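Local coordinates for protein beta-N-acetylhexosaminidase (Arthrobacter aurescens, PDB 3RCN) that probably hydrolyses terminal non-reducing N-acetyl-D-hexosamine residues from N-acetyl-beta-D-hexosaminides, at residues Met164-Leu169 and Gly500-Arg505; Gln180-Gln185 and Glu292-Val297; Thr193-Trp198 and Ala253-Pro258; Glu493-Leu498 and Arg514-Pro519. All coordinates share one frame; numbering follows the deposited sequence.

Contact 1: residues Met164-Leu169 and Gly500-Arg505; sequences MAMHKL and GAHLAR
Helix 154-166, an outer helix of the catalytic alpha/beta barrel, ends where Met166 and His167 meet His502 and Arg505 of helix 491-508. The two imidazoles touch rim to rim, NE2 of His167 2.7 Å from NE2 of His502 in a hydrogen bond, with the ring planes turned 77° apart and neither lying over the other. His502, its CG anti to the backbone N (chi1 -155°), reaches out from its helix with both ring nitrogens engaged: Arg505 NH1 donates to His502 ND1 over 2.8 Å, almost within both the ring and guanidinium planes. Met166 is a selenomethionine; its SE comes obliquely to the His502 ring, 3.7 Å from CE1, and also sits above the margin of one face of the His167 ring, while its CE packs on Arg505 CB at 4.1 Å. Helix 154-166 makes the beta-alpha-beta crossover between parallel barrel strands 140-146 and 171-178, and a Schellman motif closes it, with Lys168 at positive phi. An alanine in place of His502 would probably leave His167 NE2 without this mate, and Arg505 NH1 without the ring acceptor. His167 ND1 is tied back to Val163 O, and Arg505 NH2 to Gln9 O.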
# COMPACT_ATOMS: atom_id res chain seq x y z
N MSE A 164 6.00 -10.96 4.65
CA MSE A 164 6.48 -12.34 4.47
C MSE A 164 7.91 -12.52 4.98
O MSE A 164 8.21 -13.49 5.68
CB MSE A 164 6.46 -12.76 3.00
CG MSE A 164 5.11 -13.09 2.42
SE MSE A 164 5.33 -13.60 0.54
CE MSE A 164 6.45 -15.19 0.66
N ALA A 165 8.79 -11.61 4.61
CA ALA A 165 10.19 -11.73 4.97
C ALA A 165 10.36 -11.64 6.49
O ALA A 165 11.29 -12.21 7.07
CB ALA A 165 11.02 -10.66 4.26
N MSE A 166 9.44 -10.92 7.12
CA MSE A 166 9.49 -10.73 8.57
C MSE A 166 9.16 -12.04 9.28
O MSE A 166 9.57 -12.27 10.41
CB MSE A 166 8.52 -9.62 9.00
CG MSE A 166 8.56 -9.32 10.49
SE MSE A 166 7.23 -10.32 11.52
CE MSE A 166 5.76 -8.97 11.49
N HIS A 167 8.43 -12.91 8.59
CA HIS A 167 8.13 -14.25 9.10
C HIS A 167 9.12 -15.32 8.62
O HIS A 167 8.96 -16.50 8.91
CB HIS A 167 6.69 -14.63 8.78
CG HIS A 167 5.68 -13.82 9.52
ND1 HIS A 167 5.19 -12.62 9.04
CD2 HIS A 167 5.07 -14.03 10.71
CE1 HIS A 167 4.32 -12.13 9.90
NE2 HIS A 167 4.23 -12.97 10.92
N LYS A 168 10.15 -14.87 7.89
CA LYS A 168 11.20 -15.74 7.37
C LYS A 168 10.71 -16.71 6.31
O LYS A 168 11.32 -17.74 6.09
CB LYS A 168 11.85 -16.51 8.51
CG LYS A 168 12.65 -15.66 9.52
CD LYS A 168 13.29 -16.54 10.61
CE LYS A 168 14.32 -15.81 11.48
NZ LYS A 168 13.72 -14.84 12.44
N LEU A 169 9.61 -16.37 5.64
CA LEU A 169 9.12 -17.10 4.48
C LEU A 169 10.01 -16.75 3.31
O LEU A 169 10.29 -15.57 3.08
CB LEU A 169 7.67 -16.75 4.18
CG LEU A 169 6.71 -17.16 5.31
CD1 LEU A 169 5.35 -16.51 5.18
CD2 LEU A 169 6.57 -18.67 5.39
N GLY A 500 0.72 -11.73 23.26
CA GLY A 500 1.67 -10.96 24.05
C GLY A 500 2.50 -9.96 23.26
O GLY A 500 2.67 -8.82 23.69
N ALA A 501 3.03 -10.37 22.11
CA ALA A 501 3.93 -9.53 21.30
C ALA A 501 3.53 -9.38 19.82
O ALA A 501 3.40 -8.27 19.31
CB ALA A 501 5.38 -9.95 21.45
N HIS A 502 3.47 -10.52 19.12
CA HIS A 502 3.33 -10.55 17.66
C HIS A 502 2.16 -9.79 17.03
O HIS A 502 2.33 -9.17 15.98
CB HIS A 502 3.33 -11.99 17.16
CG HIS A 502 3.79 -12.12 15.74
ND1 HIS A 502 5.09 -11.87 15.36
CD2 HIS A 502 3.12 -12.46 14.61
CE1 HIS A 502 5.20 -12.06 14.05
NE2 HIS A 502 4.03 -12.41 13.58
N LEU A 503 0.98 -9.85 17.64
CA LEU A 503 -0.13 -9.06 17.12
C LEU A 503 0.25 -7.58 17.03
O LEU A 503 -0.17 -6.88 16.11
CB LEU A 503 -1.39 -9.22 17.98
CG LEU A 503 -2.19 -10.52 17.91
CD1 LEU A 503 -3.53 -10.30 18.59
CD2 LEU A 503 -2.40 -11.01 16.46
N ALA A 504 1.06 -7.11 17.98
CA ALA A 504 1.50 -5.72 17.99
C ALA A 504 2.45 -5.45 16.82
O ALA A 504 2.46 -4.34 16.28
CB ALA A 504 2.18 -5.36 19.30
N ARG A 505 3.23 -6.47 16.45
CA ARG A 505 4.13 -6.37 15.29
C ARG A 505 3.34 -6.30 13.98
O ARG A 505 3.67 -5.51 13.09
CB ARG A 505 5.09 -7.55 15.25
CG ARG A 505 6.11 -7.59 16.36
CD ARG A 505 6.97 -8.85 16.25
NE ARG A 505 7.59 -9.19 17.52
CZ ARG A 505 7.45 -10.36 18.13
NH1 ARG A 505 6.73 -11.32 17.57
NH2 ARG A 505 8.05 -10.57 19.29

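Contact 2: residues Gln180-Gln185 and Glu292-Val297; sequences QGWRMQ and EFYRNV
Trp182 points the benzene end of its indole at Tyr294 and Val297 of helix 288-304, joining the short strand 181-182, which runs antiparallel to barrel strand 171-178, to the helix that leads into barrel strand 309-313. The contact is purely apolar and buried. Trp182 CH2 lies 4.2 Å from Tyr294 CE2, and its neighbour CZ2 is equally far from Val297 CG1; both partners sit at the indole rim, near its plane, and the tyrosine ring is met obliquely. With CG anti to the backbone N (chi1 178°), the indole of Trp182 is carried across toward the helix, head-on to Val297, whose CG1 is likewise anti to its own N (chi1 162°). The pyrrole side fixes the ring's rotation: NE1 donates to Met184 O over 2.7 Å, in the plane of that carbonyl, on a lone pair, and within 4° of the indole plane. A leucine in place of Trp182 would probably leave Met184 O without this donor and open a gap beside Tyr294 and Val297. Met184, a selenomethionine with an extended side chain, packs farther along helix 288-304, on Val301 and Ile304. Phe293, stacked on Tyr189, presents its ring to the neighbouring side chain, its CD1 sitting 3.8 Å above the plane of the Tyr294 ring, near that ring's margin.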
# COMPACT_ATOMS: atom_id res chain seq x y z
N GLN A 180 -10.38 -15.56 -15.03
CA GLN A 180 -10.98 -14.26 -14.70
C GLN A 180 -10.08 -13.04 -14.89
O GLN A 180 -10.48 -11.93 -14.59
CB GLN A 180 -11.53 -14.28 -13.28
CG GLN A 180 -12.53 -15.41 -13.07
CD GLN A 180 -11.90 -16.71 -12.60
OE1 GLN A 180 -10.68 -16.87 -12.59
NE2 GLN A 180 -12.75 -17.65 -12.21
N GLY A 181 -8.85 -13.26 -15.36
CA GLY A 181 -7.95 -12.18 -15.75
C GLY A 181 -6.53 -12.68 -15.99
O GLY A 181 -6.16 -13.75 -15.50
N TRP A 182 -5.75 -11.88 -16.70
CA TRP A 182 -4.35 -12.13 -17.02
C TRP A 182 -3.53 -10.89 -16.59
O TRP A 182 -3.75 -9.79 -17.10
CB TRP A 182 -4.21 -12.39 -18.53
CG TRP A 182 -2.78 -12.61 -18.99
CD1 TRP A 182 -1.79 -11.68 -19.07
CD2 TRP A 182 -2.20 -13.85 -19.44
NE1 TRP A 182 -0.63 -12.26 -19.52
CE2 TRP A 182 -0.85 -13.59 -19.76
CE3 TRP A 182 -2.69 -15.15 -19.59
CZ2 TRP A 182 0.01 -14.58 -20.22
CZ3 TRP A 182 -1.83 -16.14 -20.06
CH2 TRP A 182 -0.49 -15.85 -20.36
N ARG A 183 -2.62 -11.06 -15.63
CA ARG A 183 -1.97 -9.91 -15.00
C ARG A 183 -0.59 -9.54 -15.54
O ARG A 183 0.02 -8.58 -15.09
CB ARG A 183 -1.85 -10.11 -13.49
CG ARG A 183 -3.15 -10.40 -12.79
CD ARG A 183 -4.23 -9.42 -13.14
NE ARG A 183 -5.49 -9.82 -12.53
CZ ARG A 183 -6.68 -9.39 -12.96
NH1 ARG A 183 -6.73 -8.56 -13.98
NH2 ARG A 183 -7.80 -9.81 -12.37
N MSE A 184 -0.08 -10.30 -16.49
CA MSE A 184 1.28 -10.03 -16.91
C MSE A 184 1.39 -9.50 -18.34
O MSE A 184 0.95 -10.14 -19.30
CB MSE A 184 2.16 -11.26 -16.71
CG MSE A 184 3.61 -10.95 -17.01
SE MSE A 184 4.71 -12.55 -17.20
CE MSE A 184 6.39 -11.66 -17.65
N GLN A 185 1.99 -8.34 -18.48
CA GLN A 185 2.16 -7.72 -19.78
C GLN A 185 3.18 -8.50 -20.60
O GLN A 185 4.30 -8.77 -20.14
CB GLN A 185 2.60 -6.28 -19.60
CG GLN A 185 3.21 -5.65 -20.82
CD GLN A 185 3.78 -4.27 -20.51
OE1 GLN A 185 3.18 -3.25 -20.87
NE2 GLN A 185 4.93 -4.24 -19.82
N GLU A 292 3.16 -22.79 -29.65
CA GLU A 292 4.05 -21.71 -30.05
C GLU A 292 3.75 -20.44 -29.24
O GLU A 292 4.66 -19.72 -28.81
CB GLU A 292 3.94 -21.43 -31.55
CG GLU A 292 4.85 -20.30 -32.04
CD GLU A 292 4.24 -19.49 -33.18
OE1 GLU A 292 3.46 -20.07 -33.97
OE2 GLU A 292 4.53 -18.27 -33.27
N PHE A 293 2.46 -20.17 -29.04
CA PHE A 293 2.03 -19.01 -28.30
C PHE A 293 2.67 -19.02 -26.91
O PHE A 293 3.28 -18.04 -26.49
CB PHE A 293 0.51 -19.00 -28.19
CG PHE A 293 -0.04 -17.75 -27.59
CD1 PHE A 293 -0.19 -17.62 -26.22
CD2 PHE A 293 -0.42 -16.69 -28.40
CE1 PHE A 293 -0.70 -16.46 -25.66
CE2 PHE A 293 -0.94 -15.53 -27.85
CZ PHE A 293 -1.08 -15.42 -26.48
N TYR A 294 2.53 -20.14 -26.22
CA TYR A 294 2.97 -20.22 -24.84
C TYR A 294 4.48 -20.38 -24.68
O TYR A 294 5.00 -20.14 -23.59
CB TYR A 294 2.22 -21.31 -24.11
CG TYR A 294 0.86 -20.85 -23.65
CD1 TYR A 294 -0.25 -21.04 -24.45
CD2 TYR A 294 0.71 -20.20 -22.44
CE1 TYR A 294 -1.50 -20.61 -24.05
CE2 TYR A 294 -0.54 -19.76 -22.02
CZ TYR A 294 -1.63 -19.97 -22.83
OH TYR A 294 -2.87 -19.54 -22.43
N ARG A 295 5.17 -20.78 -25.73
CA ARG A 295 6.64 -20.77 -25.71
C ARG A 295 7.10 -19.34 -25.78
O ARG A 295 8.04 -18.95 -25.09
CB ARG A 295 7.24 -21.51 -26.91
CG ARG A 295 7.09 -23.00 -26.90
CD ARG A 295 7.92 -23.59 -28.03
NE ARG A 295 7.77 -25.03 -28.11
CZ ARG A 295 7.05 -25.64 -29.04
NH1 ARG A 295 6.46 -24.89 -29.98
NH2 ARG A 295 6.95 -26.97 -29.05
N ASN A 296 6.42 -18.55 -26.61
CA ASN A 296 6.69 -17.12 -26.68
C ASN A 296 6.40 -16.39 -25.36
O ASN A 296 7.15 -15.50 -24.95
CB ASN A 296 5.94 -16.48 -27.85
CG ASN A 296 6.52 -16.89 -29.19
OD1 ASN A 296 7.71 -17.14 -29.31
ND2 ASN A 296 5.67 -16.97 -30.21
N VAL A 297 5.33 -16.78 -24.68
CA VAL A 297 5.03 -16.23 -23.37
C VAL A 297 6.12 -16.63 -22.39
O VAL A 297 6.62 -15.80 -21.63
CB VAL A 297 3.66 -16.71 -22.85
CG1 VAL A 297 3.55 -16.49 -21.36
CG2 VAL A 297 2.52 -16.01 -23.58

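Contact 3: residues Thr193-Trp198 and Ala253-Pro258; sequences TETGAW and AIAAYP
No aromatic ring enters the interface where Thr195 and Gly196 meet Ala255 and Ala256; the flat groups stand beside it. The indole of Trp198 has Glu194 O at its edge and in its plane, held by a weak bond from NE1 at 3.2 Å, and the same side chain packs on Pro521 of the second subunit. Beyond the helix end, the ring of Tyr257 meets that of Tyr189 edge-to-face and lies at about 55° to that of Phe293, while its hydroxyl bonds to Lys191 N. Between these groups the packing is made by small side chains and backbone. Thr195 CG2, anti to the backbone N, rests 3.9 Å from Ala256 CA and 4.3 Å from Ala255 CB. Gly196 N faces Ala256 CB at 4.2 Å. This joins the type I turn Thr195-Trp198, which follows helix 191-194, to the last turn of helix 251-256, which comes after barrel strand 239-243 in the catalytic alpha/beta barrel. With alanines on the helix, the backbones come close: Thr195 CA and Ala256 CA are 5.2 Å apart. The other branch of the threonine, OG1, lies beside the backbone N and takes part in a water bridge: the water is 3.1 Å from Thr195 OG1 and donates to Ala256 O, at the helix end, over 3.0 Å. A bound acetic acid molecule, likely an additive of the crystallisation, lies about 4 Å from the threonine side chain.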
# COMPACT_ATOMS: atom_id res chain seq x y z
N THR A 193 -3.00 -8.27 -21.97
CA THR A 193 -3.39 -7.22 -21.04
C THR A 193 -4.54 -6.31 -21.52
O THR A 193 -5.46 -6.02 -20.75
CB THR A 193 -2.19 -6.43 -20.54
OG1 THR A 193 -1.46 -5.90 -21.66
CG2 THR A 193 -1.27 -7.35 -19.73
N GLU A 194 -4.51 -5.89 -22.78
CA GLU A 194 -5.55 -4.99 -23.29
C GLU A 194 -6.96 -5.56 -23.14
O GLU A 194 -7.90 -4.87 -22.79
CB GLU A 194 -5.30 -4.62 -24.75
CG GLU A 194 -4.12 -3.71 -24.99
CD GLU A 194 -3.77 -3.58 -26.47
OE1 GLU A 194 -4.57 -4.04 -27.32
OE2 GLU A 194 -2.70 -3.01 -26.78
N THR A 195 -7.08 -6.85 -23.43
CA THR A 195 -8.34 -7.56 -23.36
C THR A 195 -8.37 -8.40 -22.09
O THR A 195 -9.30 -8.31 -21.30
CB THR A 195 -8.62 -8.38 -24.65
OG1 THR A 195 -8.82 -7.48 -25.74
CG2 THR A 195 -9.86 -9.25 -24.50
N GLY A 196 -7.39 -9.31 -21.95
CA GLY A 196 -7.32 -10.21 -20.82
C GLY A 196 -7.15 -9.65 -19.41
O GLY A 196 -7.38 -10.36 -18.43
N ALA A 197 -6.77 -8.38 -19.29
CA ALA A 197 -6.48 -7.82 -17.97
C ALA A 197 -7.69 -7.27 -17.22
O ALA A 197 -7.53 -6.72 -16.12
CB ALA A 197 -5.40 -6.76 -18.04
N TRP A 198 -8.88 -7.39 -17.81
CA TRP A 198 -10.10 -6.91 -17.15
C TRP A 198 -11.33 -7.73 -17.50
O TRP A 198 -11.41 -8.31 -18.57
CB TRP A 198 -10.36 -5.42 -17.45
CG TRP A 198 -10.75 -5.13 -18.87
CD1 TRP A 198 -9.91 -5.00 -19.94
CD2 TRP A 198 -12.08 -4.91 -19.38
NE1 TRP A 198 -10.63 -4.72 -21.08
CE2 TRP A 198 -11.96 -4.66 -20.77
CE3 TRP A 198 -13.36 -4.92 -18.80
CZ2 TRP A 198 -13.08 -4.41 -21.59
CZ3 TRP A 198 -14.46 -4.66 -19.62
CH2 TRP A 198 -14.31 -4.42 -21.00
N ALA A 253 -6.79 -15.66 -21.51
CA ALA A 253 -5.96 -15.73 -22.71
C ALA A 253 -6.78 -16.03 -23.98
O ALA A 253 -6.52 -15.46 -25.05
CB ALA A 253 -4.86 -16.77 -22.51
N ILE A 254 -7.77 -16.90 -23.87
CA ILE A 254 -8.66 -17.21 -24.99
C ILE A 254 -9.49 -16.00 -25.43
O ILE A 254 -9.67 -15.78 -26.63
CB ILE A 254 -9.57 -18.43 -24.67
CG1 ILE A 254 -8.72 -19.69 -24.49
CG2 ILE A 254 -10.60 -18.65 -25.77
CD1 ILE A 254 -9.43 -20.79 -23.75
N ALA A 255 -9.98 -15.21 -24.48
CA ALA A 255 -10.65 -13.94 -24.79
C ALA A 255 -9.77 -13.02 -25.63
O ALA A 255 -10.20 -12.47 -26.64
CB ALA A 255 -11.11 -13.22 -23.51
N ALA A 256 -8.54 -12.83 -25.17
CA ALA A 256 -7.55 -12.02 -25.87
C ALA A 256 -7.27 -12.55 -27.27
O ALA A 256 -7.32 -11.78 -28.24
CB ALA A 256 -6.25 -11.97 -25.06
N TYR A 257 -6.97 -13.85 -27.37
CA TYR A 257 -6.61 -14.50 -28.63
C TYR A 257 -7.42 -15.78 -28.86
O TYR A 257 -6.98 -16.86 -28.49
CB TYR A 257 -5.11 -14.81 -28.66
CG TYR A 257 -4.24 -13.57 -28.65
CD1 TYR A 257 -3.88 -12.95 -29.84
CD2 TYR A 257 -3.80 -12.99 -27.46
CE1 TYR A 257 -3.10 -11.81 -29.86
CE2 TYR A 257 -3.02 -11.84 -27.47
CZ TYR A 257 -2.67 -11.26 -28.67
OH TYR A 257 -1.90 -10.12 -28.71
N PRO A 258 -8.61 -15.65 -29.48
CA PRO A 258 -9.60 -16.73 -29.56
C PRO A 258 -9.11 -18.01 -30.24
O PRO A 258 -9.70 -19.07 -30.02
CB PRO A 258 -10.75 -16.11 -30.36
CG PRO A 258 -10.58 -14.65 -30.20
CD PRO A 258 -9.10 -14.41 -30.11
O HOH W 1 -9.17 -9.37 -28.21

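Contact 4: residues Glu493-Leu498 and Arg514-Pro519; sequences EFLTRL and RPLSGP
Leu516 drives a single methyl, CD2, against two leucines of the facing helix, 4.1 Å from Leu495 CD2 and 4.2 Å from Leu498 CD2. This close part is small and wholly apolar. Leu495 and Leu498, one helical turn apart, present their ends on the same side; Leu516 and Leu495 run alongside each other, pointing opposite ways. The Leu516 CG stands anti to the carbonyl carbon (chi1 -82°), and the side chain also leans on Thr499 and Leu503. In the fold, the chain leaves helix 491-508 and doubles back, so that the type I turn Pro515-Gly518 packs against the helix it has just followed. Gly518 closes that turn, its N bonded to Pro515 O, at backbone angles that would jam a CB against the preceding carbonyl O. The loose side is polar: Ser517, at the turn, and Thr496, on the helix, are exposed, and Thr496 OG1 donates to Glu493 O, on a lone pair, over 2.7 Å. On another side of the helix the buried Arg497 grips Glu493 side-on: NE to OE2 at 2.9 Å, NH2 to OE1 at 3.1 Å, both on the syn side of the carboxylate, with NH2 also bridging to Glu480.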
# COMPACT_ATOMS: atom_id res chain seq x y z
N GLU A 493 1.08 -22.27 24.48
CA GLU A 493 2.29 -21.48 24.66
C GLU A 493 2.42 -20.47 23.53
O GLU A 493 2.69 -19.29 23.77
CB GLU A 493 3.51 -22.41 24.71
CG GLU A 493 4.79 -21.73 25.14
CD GLU A 493 5.47 -20.98 24.01
OE1 GLU A 493 5.62 -21.56 22.90
OE2 GLU A 493 5.86 -19.80 24.23
N PHE A 494 2.22 -20.94 22.30
CA PHE A 494 2.25 -20.10 21.10
C PHE A 494 1.32 -18.89 21.22
O PHE A 494 1.69 -17.79 20.83
CB PHE A 494 1.86 -20.93 19.87
CG PHE A 494 1.79 -20.13 18.60
CD1 PHE A 494 2.94 -19.78 17.91
CD2 PHE A 494 0.56 -19.74 18.08
CE1 PHE A 494 2.88 -19.04 16.74
CE2 PHE A 494 0.48 -19.00 16.90
CZ PHE A 494 1.64 -18.65 16.23
N LEU A 495 0.12 -19.11 21.76
CA LEU A 495 -0.88 -18.04 21.89
C LEU A 495 -0.37 -16.87 22.70
O LEU A 495 -0.57 -15.71 22.32
CB LEU A 495 -2.14 -18.57 22.57
CG LEU A 495 -3.22 -19.10 21.64
CD1 LEU A 495 -4.50 -19.27 22.43
CD2 LEU A 495 -3.41 -18.14 20.48
N THR A 496 0.27 -17.18 23.81
CA THR A 496 0.80 -16.17 24.71
C THR A 496 1.85 -15.32 24.01
O THR A 496 1.95 -14.13 24.24
CB THR A 496 1.37 -16.80 26.01
OG1 THR A 496 2.65 -17.40 25.75
CG2 THR A 496 0.41 -17.86 26.55
N ARG A 497 2.64 -15.93 23.13
CA ARG A 497 3.56 -15.13 22.33
C ARG A 497 2.82 -14.30 21.27
O ARG A 497 3.17 -13.13 21.02
CB ARG A 497 4.65 -16.00 21.72
CG ARG A 497 5.61 -16.53 22.76
CD ARG A 497 6.72 -17.35 22.13
NE ARG A 497 6.24 -18.63 21.64
CZ ARG A 497 6.49 -19.11 20.42
NH1 ARG A 497 7.22 -18.39 19.58
NH2 ARG A 497 6.01 -20.30 20.06
N LEU A 498 1.79 -14.89 20.67
CA LEU A 498 1.03 -14.24 19.62
C LEU A 498 0.35 -12.99 20.16
O LEU A 498 0.58 -11.87 19.68
CB LEU A 498 -0.02 -15.20 19.04
CG LEU A 498 -0.84 -14.65 17.87
CD1 LEU A 498 0.03 -14.53 16.64
CD2 LEU A 498 -2.02 -15.54 17.59
N ARG A 514 -7.51 -11.11 11.36
CA ARG A 514 -8.73 -11.50 12.06
C ARG A 514 -8.43 -11.49 13.54
O ARG A 514 -7.54 -12.21 13.98
CB ARG A 514 -9.24 -12.89 11.67
CG ARG A 514 -10.71 -13.12 12.06
CD ARG A 514 -11.18 -14.56 11.89
NE ARG A 514 -10.90 -15.34 13.10
CZ ARG A 514 -11.82 -15.87 13.90
NH1 ARG A 514 -13.12 -15.76 13.62
NH2 ARG A 514 -11.44 -16.56 14.97
N PRO A 515 -9.15 -10.67 14.32
CA PRO A 515 -8.93 -10.71 15.76
C PRO A 515 -9.29 -12.09 16.29
O PRO A 515 -10.17 -12.74 15.73
CB PRO A 515 -9.91 -9.66 16.29
CG PRO A 515 -10.11 -8.72 15.15
CD PRO A 515 -10.12 -9.62 13.94
N LEU A 516 -8.62 -12.52 17.34
CA LEU A 516 -8.82 -13.86 17.87
C LEU A 516 -10.27 -14.15 18.28
O LEU A 516 -10.75 -15.29 18.16
CB LEU A 516 -7.85 -14.10 19.03
CG LEU A 516 -6.45 -14.52 18.57
CD1 LEU A 516 -5.85 -13.54 17.56
CD2 LEU A 516 -5.53 -14.66 19.76
N SER A 517 -10.97 -13.12 18.72
CA SER A 517 -12.35 -13.26 19.18
C SER A 517 -13.34 -13.17 18.02
O SER A 517 -14.54 -13.20 18.22
CB SER A 517 -12.68 -12.27 20.30
OG SER A 517 -12.39 -10.93 19.92
N GLY A 518 -12.82 -13.09 16.81
CA GLY A 518 -13.69 -12.98 15.65
C GLY A 518 -13.64 -11.66 14.92
O GLY A 518 -13.00 -10.71 15.37
N PRO A 519 -14.25 -11.63 13.73
CA PRO A 519 -14.19 -10.48 12.82
C PRO A 519 -14.70 -9.18 13.44
O PRO A 519 -15.72 -9.19 14.13
CB PRO A 519 -15.09 -10.90 11.65
CG PRO A 519 -15.80 -12.15 12.11
CD PRO A 519 -14.91 -12.78 13.10

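Overall arrangement
From the N terminus, Met164-Leu169 comes first and pairs with Gly500-Arg505, so contact 1 closes a loop of 330 residues. Within that loop Gln180-Gln185 finds Glu292-Val297 in contact 2, and contact 3 closes inside it in turn, Thr193-Trp198 with Ala253-Pro258. Contacts 2 and 3 are neighbours, their centres about 9 Å apart, joined by a probable bond from Trp182 N to Gly196 O; both tie loops and helices of the catalytic barrel together. Contact 4 crosses contact 1: Glu493-Leu498 precedes Gly500-Arg505 on helix 491-508, and Arg514-Pro519 follows. These two share helix 491-508: contact 1 ties it to the end of helix 154-166, contact 4 to the loop that follows it, across the chain's centre from the other pair.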